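Local coordinates for protein aminoglycoside Nucleotidyltransferase (2")-Ia (Pseudomonas aeruginosa, PDB 4XJE) that confers resistance to kanamycin, gentamicin and tobramycin by adenylating their 2''-hydroxyl group, probably with a metal-bound nucleoside triphosphate, at residues Gly35-Asp40 and Arg48-Ile53. Numbering follows the deposited sequence.
Sequences GGWAID and RKHDDI. With AMP (adenosine monophosphate), chain B; TOY (tobramycin), chain C.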
loop_
_atom_site.group_PDB
_atom_site.type_symbol
_atom_site.label_atom_id
_atom_site.label_comp_id
_atom_site.label_asym_id
_atom_site.label_seq_id
_atom_site.Cartn_x
_atom_site.Cartn_y
_atom_site.Cartn_z
ATOM N N GLY A 35 0.081 2.583 -0.696
ATOM C CA GLY A 35 -0.090 3.982 -0.349
ATOM C C GLY A 35 1.079 4.871 -0.723
ATOM O O GLY A 35 1.669 4.728 -1.795
ATOM N N GLY A 36 1.406 5.796 0.172
ATOM C CA GLY A 36 2.442 6.781 -0.079
ATOM C C GLY A 36 3.787 6.182 -0.438
ATOM O O GLY A 36 4.443 6.646 -1.371
ATOM N N TRP A 37 4.207 5.155 0.292
ATOM C CA TRP A 37 5.495 4.525 0.020
ATOM C C TRP A 37 5.497 3.771 -1.307
ATOM O O TRP A 37 6.544 3.627 -1.939
ATOM C CB TRP A 37 5.891 3.581 1.156
ATOM C CG TRP A 37 6.673 4.273 2.223
ATOM C CD1 TRP A 37 6.289 4.510 3.510
ATOM C CD2 TRP A 37 7.980 4.840 2.083
ATOM N NE1 TRP A 37 7.283 5.183 4.185
ATOM C CE2 TRP A 37 8.331 5.396 3.329
ATOM C CE3 TRP A 37 8.889 4.925 1.025
ATOM C CZ2 TRP A 37 9.553 6.031 3.545
ATOM C CZ3 TRP A 37 10.101 5.555 1.239
ATOM C CH2 TRP A 37 10.422 6.099 2.489
ATOM N N ALA A 38 4.331 3.294 -1.734
ATOM C CA ALA A 38 4.220 2.625 -3.026
ATOM C C ALA A 38 4.450 3.617 -4.161
ATOM O O ALA A 38 5.088 3.291 -5.162
ATOM C CB ALA A 38 2.864 1.961 -3.171
ATOM N N ILE A 39 3.926 4.830 -4.002
ATOM C CA ILE A 39 4.155 5.890 -4.976
ATOM C C ILE A 39 5.652 6.159 -5.087
ATOM O O ILE A 39 6.214 6.124 -6.179
ATOM C CB ILE A 39 3.400 7.188 -4.590
ATOM C CG1 ILE A 39 1.888 6.952 -4.652
ATOM C CG2 ILE A 39 3.792 8.345 -5.507
ATOM C CD1 ILE A 39 1.052 8.098 -4.101
ATOM N N ASP A 40 6.298 6.394 -3.951
ATOM C CA ASP A 40 7.731 6.667 -3.931
ATOM C C ASP A 40 8.539 5.486 -4.469
ATOM O O ASP A 40 9.553 5.678 -5.140
ATOM C CB ASP A 40 8.180 7.021 -2.512
ATOM C CG ASP A 40 7.769 8.425 -2.108
ATOM O OD1 ASP A 40 7.018 9.071 -2.870
ATOM O OD2 ASP A 40 8.189 8.885 -1.027
ATOM N N ARG A 48 8.203 12.707 0.033
ATOM C CA ARG A 48 7.151 13.121 0.943
ATOM C C ARG A 48 7.309 12.375 2.269
ATOM O O ARG A 48 7.709 11.212 2.270
ATOM C CB ARG A 48 5.791 12.808 0.288
ATOM C CG ARG A 48 4.585 13.627 0.724
ATOM C CD ARG A 48 4.736 15.110 0.442
ATOM N NE ARG A 48 4.656 15.491 -0.967
ATOM C CZ ARG A 48 4.668 16.754 -1.389
ATOM N NH1 ARG A 48 4.602 17.028 -2.686
ATOM N NH2 ARG A 48 4.746 17.757 -0.518
ATOM N N LYS A 49 7.032 13.032 3.395
ATOM C CA LYS A 49 6.903 12.279 4.649
ATOM C C LYS A 49 5.669 11.413 4.535
ATOM O O LYS A 49 4.679 11.809 3.912
ATOM C CB LYS A 49 6.798 13.176 5.885
ATOM C CG LYS A 49 8.124 13.600 6.489
ATOM C CD LYS A 49 7.933 14.498 7.712
ATOM C CE LYS A 49 7.469 13.735 8.951
ATOM N NZ LYS A 49 7.472 14.613 10.161
ATOM N N HIS A 50 5.722 10.229 5.130
ATOM C CA HIS A 50 4.603 9.309 5.112
ATOM C C HIS A 50 4.216 9.021 6.566
ATOM O O HIS A 50 5.080 8.839 7.423
ATOM C CB HIS A 50 4.982 8.038 4.345
ATOM C CG HIS A 50 5.597 8.303 3.000
ATOM N ND1 HIS A 50 4.870 8.729 1.907
ATOM C CD2 HIS A 50 6.876 8.191 2.572
ATOM C CE1 HIS A 50 5.673 8.873 0.867
ATOM N NE2 HIS A 50 6.898 8.553 1.244
ATOM N N ASP A 51 2.912 9.025 6.837
ATOM C CA ASP A 51 2.406 8.890 8.207
ATOM C C ASP A 51 2.680 7.497 8.740
ATOM O O ASP A 51 2.850 7.300 9.944
ATOM C CB ASP A 51 0.899 9.155 8.279
ATOM C CG ASP A 51 0.537 10.611 8.062
ATOM O OD1 ASP A 51 1.448 11.460 7.974
ATOM O OD2 ASP A 51 -0.675 10.904 7.968
ATOM N N ASP A 52 2.705 6.529 7.833
ATOM C CA ASP A 52 2.820 5.138 8.220
ATOM C C ASP A 52 3.343 4.300 7.065
ATOM O O ASP A 52 3.662 4.823 5.995
ATOM C CB ASP A 52 1.461 4.606 8.689
ATOM C CG ASP A 52 0.351 4.855 7.677
ATOM O OD1 ASP A 52 0.652 5.162 6.505
ATOM O OD2 ASP A 52 -0.833 4.739 8.058
ATOM N N ILE A 53 3.429 2.998 7.304
ATOM C CA ILE A 53 3.788 2.035 6.274
ATOM C C ILE A 53 2.566 1.194 5.952
ATOM O O ILE A 53 2.001 0.545 6.831
ATOM C CB ILE A 53 4.944 1.129 6.726
ATOM C CG1 ILE A 53 6.218 1.953 6.921
ATOM C CG2 ILE A 53 5.193 0.025 5.706
ATOM C CD1 ILE A 53 7.189 1.340 7.907
HETATM P P AMP B . -0.896 6.857 3.763
HETATM O O1P AMP B . -0.907 5.624 4.643
HETATM O O2P AMP B . -0.994 8.076 4.670
HETATM O O3P AMP B . 0.212 6.810 2.758
HETATM O "O5'" AMP B . -2.272 6.791 2.962
HETATM C "C5'" AMP B . -2.462 5.857 1.911
HETATM C "C4'" AMP B . -3.657 6.224 1.072
HETATM O "O4'" AMP B . -4.864 6.109 1.861
HETATM C "C3'" AMP B . -3.684 7.654 0.562
HETATM O "O3'" AMP B . -2.900 7.819 -0.602
HETATM C "C2'" AMP B . -5.170 7.904 0.330
HETATM O "O2'" AMP B . -5.576 7.380 -0.923
HETATM C "C1'" AMP B . -5.813 7.063 1.436
HETATM N N9 AMP B . -6.238 7.868 2.597
HETATM C C8 AMP B . -5.458 8.660 3.399
HETATM N N7 AMP B . -6.114 9.259 4.363
HETATM C C5 AMP B . -7.417 8.834 4.185
HETATM C C6 AMP B . -8.611 9.109 4.885
HETATM N N6 AMP B . -8.681 9.925 5.941
HETATM N N1 AMP B . -9.745 8.518 4.450
HETATM C C2 AMP B . -9.681 7.708 3.388
HETATM N N3 AMP B . -8.619 7.375 2.648
HETATM C C4 AMP B . -7.515 7.975 3.102
HETATM C C11 TOY C . -10.023 1.733 1.232
HETATM O O11 TOY C . -9.184 1.459 2.329
HETATM C C21 TOY C . -11.338 2.299 1.757
HETATM N N21 TOY C . -11.141 3.504 2.578
HETATM C C31 TOY C . -12.057 1.203 2.538
HETATM C C41 TOY C . -12.255 -0.054 1.706
HETATM O O41 TOY C . -12.846 -1.069 2.518
HETATM C C51 TOY C . -10.905 -0.512 1.169
HETATM O O51 TOY C . -10.253 0.562 0.465
HETATM C C61 TOY C . -11.052 -1.658 0.188
HETATM N N61 TOY C . -9.771 -2.120 -0.364
HETATM C C12 TOY C . -5.269 1.637 3.684
HETATM N N12 TOY C . -3.837 1.878 3.913
HETATM C C22 TOY C . -5.502 0.920 2.352
HETATM C C32 TOY C . -6.992 0.632 2.146
HETATM N N32 TOY C . -7.204 0.007 0.832
HETATM C C42 TOY C . -7.822 1.912 2.269
HETATM C C52 TOY C . -7.549 2.656 3.571
HETATM O O52 TOY C . -8.273 3.881 3.593
HETATM C C62 TOY C . -6.058 2.939 3.686
HETATM O O62 TOY C . -5.812 3.606 4.934
HETATM C C13 TOY C . -5.597 4.995 4.883
HETATM C C23 TOY C . -4.380 5.338 5.737
HETATM O O23 TOY C . -3.270 4.547 5.330
HETATM C C33 TOY C . -4.671 5.104 7.223
HETATM N N33 TOY C . -3.517 5.523 8.034
HETATM C C43 TOY C . -5.924 5.899 7.593
HETATM O O43 TOY C . -6.261 5.696 8.961
HETATM C C53 TOY C . -7.064 5.411 6.705
HETATM O O53 TOY C . -6.744 5.689 5.336
HETATM C C63 TOY C . -8.384 6.089 6.989
HETATM O O63 TOY C . -9.427 5.532 6.200
#
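H50 packs on W37 and hydrogen-bonds to D40 in a buried contact that joins the N-terminal part of helix 35-43 to the loop entering strand 53-58. This is the nucleotide-binding corner of the nucleotidyltransferase fold, where G35-G36 and the Asp-x-Asp metal motif, D52 and D54, meet. The H50 ring leans over one face of the W37 indole. Its CD2 sits above the middle of the indole, 3.2 Å from W37 CE2. The planes meet at 47°, neither flat nor perpendicular. H50 CG lies beside its own backbone N (chi1 -50°), which directs the ring at the helix. H50 NE2 then donates a hydrogen bond to D40 OD2 over 2.6 Å. The bond is bent, 141° at the hydrogen. D40 OD2 lies in the imidazole plane, but the nitrogen arrives from well above the carboxylate plane. T47 holds the other oxygen, OD1, so both ends of this buried carboxylate are engaged. W37 NE1 is hydrogen-bonded to Q13 of helix 11-26, whose amide also reaches the carbonyl of H50. At the edge of the indole, W37 CD1 is 3.6 Å from D52 O. G36 leaves room for the imidazole, with H50 ND1 3.7 Å from G36 CA. The two segments thus converge on the ligands. D52, a manganese-binding residue, accepts a hydrogen bond at OD2 from tobramycin N33 (2.8 Å). From the helix, G36 N donates a hydrogen bond to O3P of the AMP phosphate at 3.0 Å.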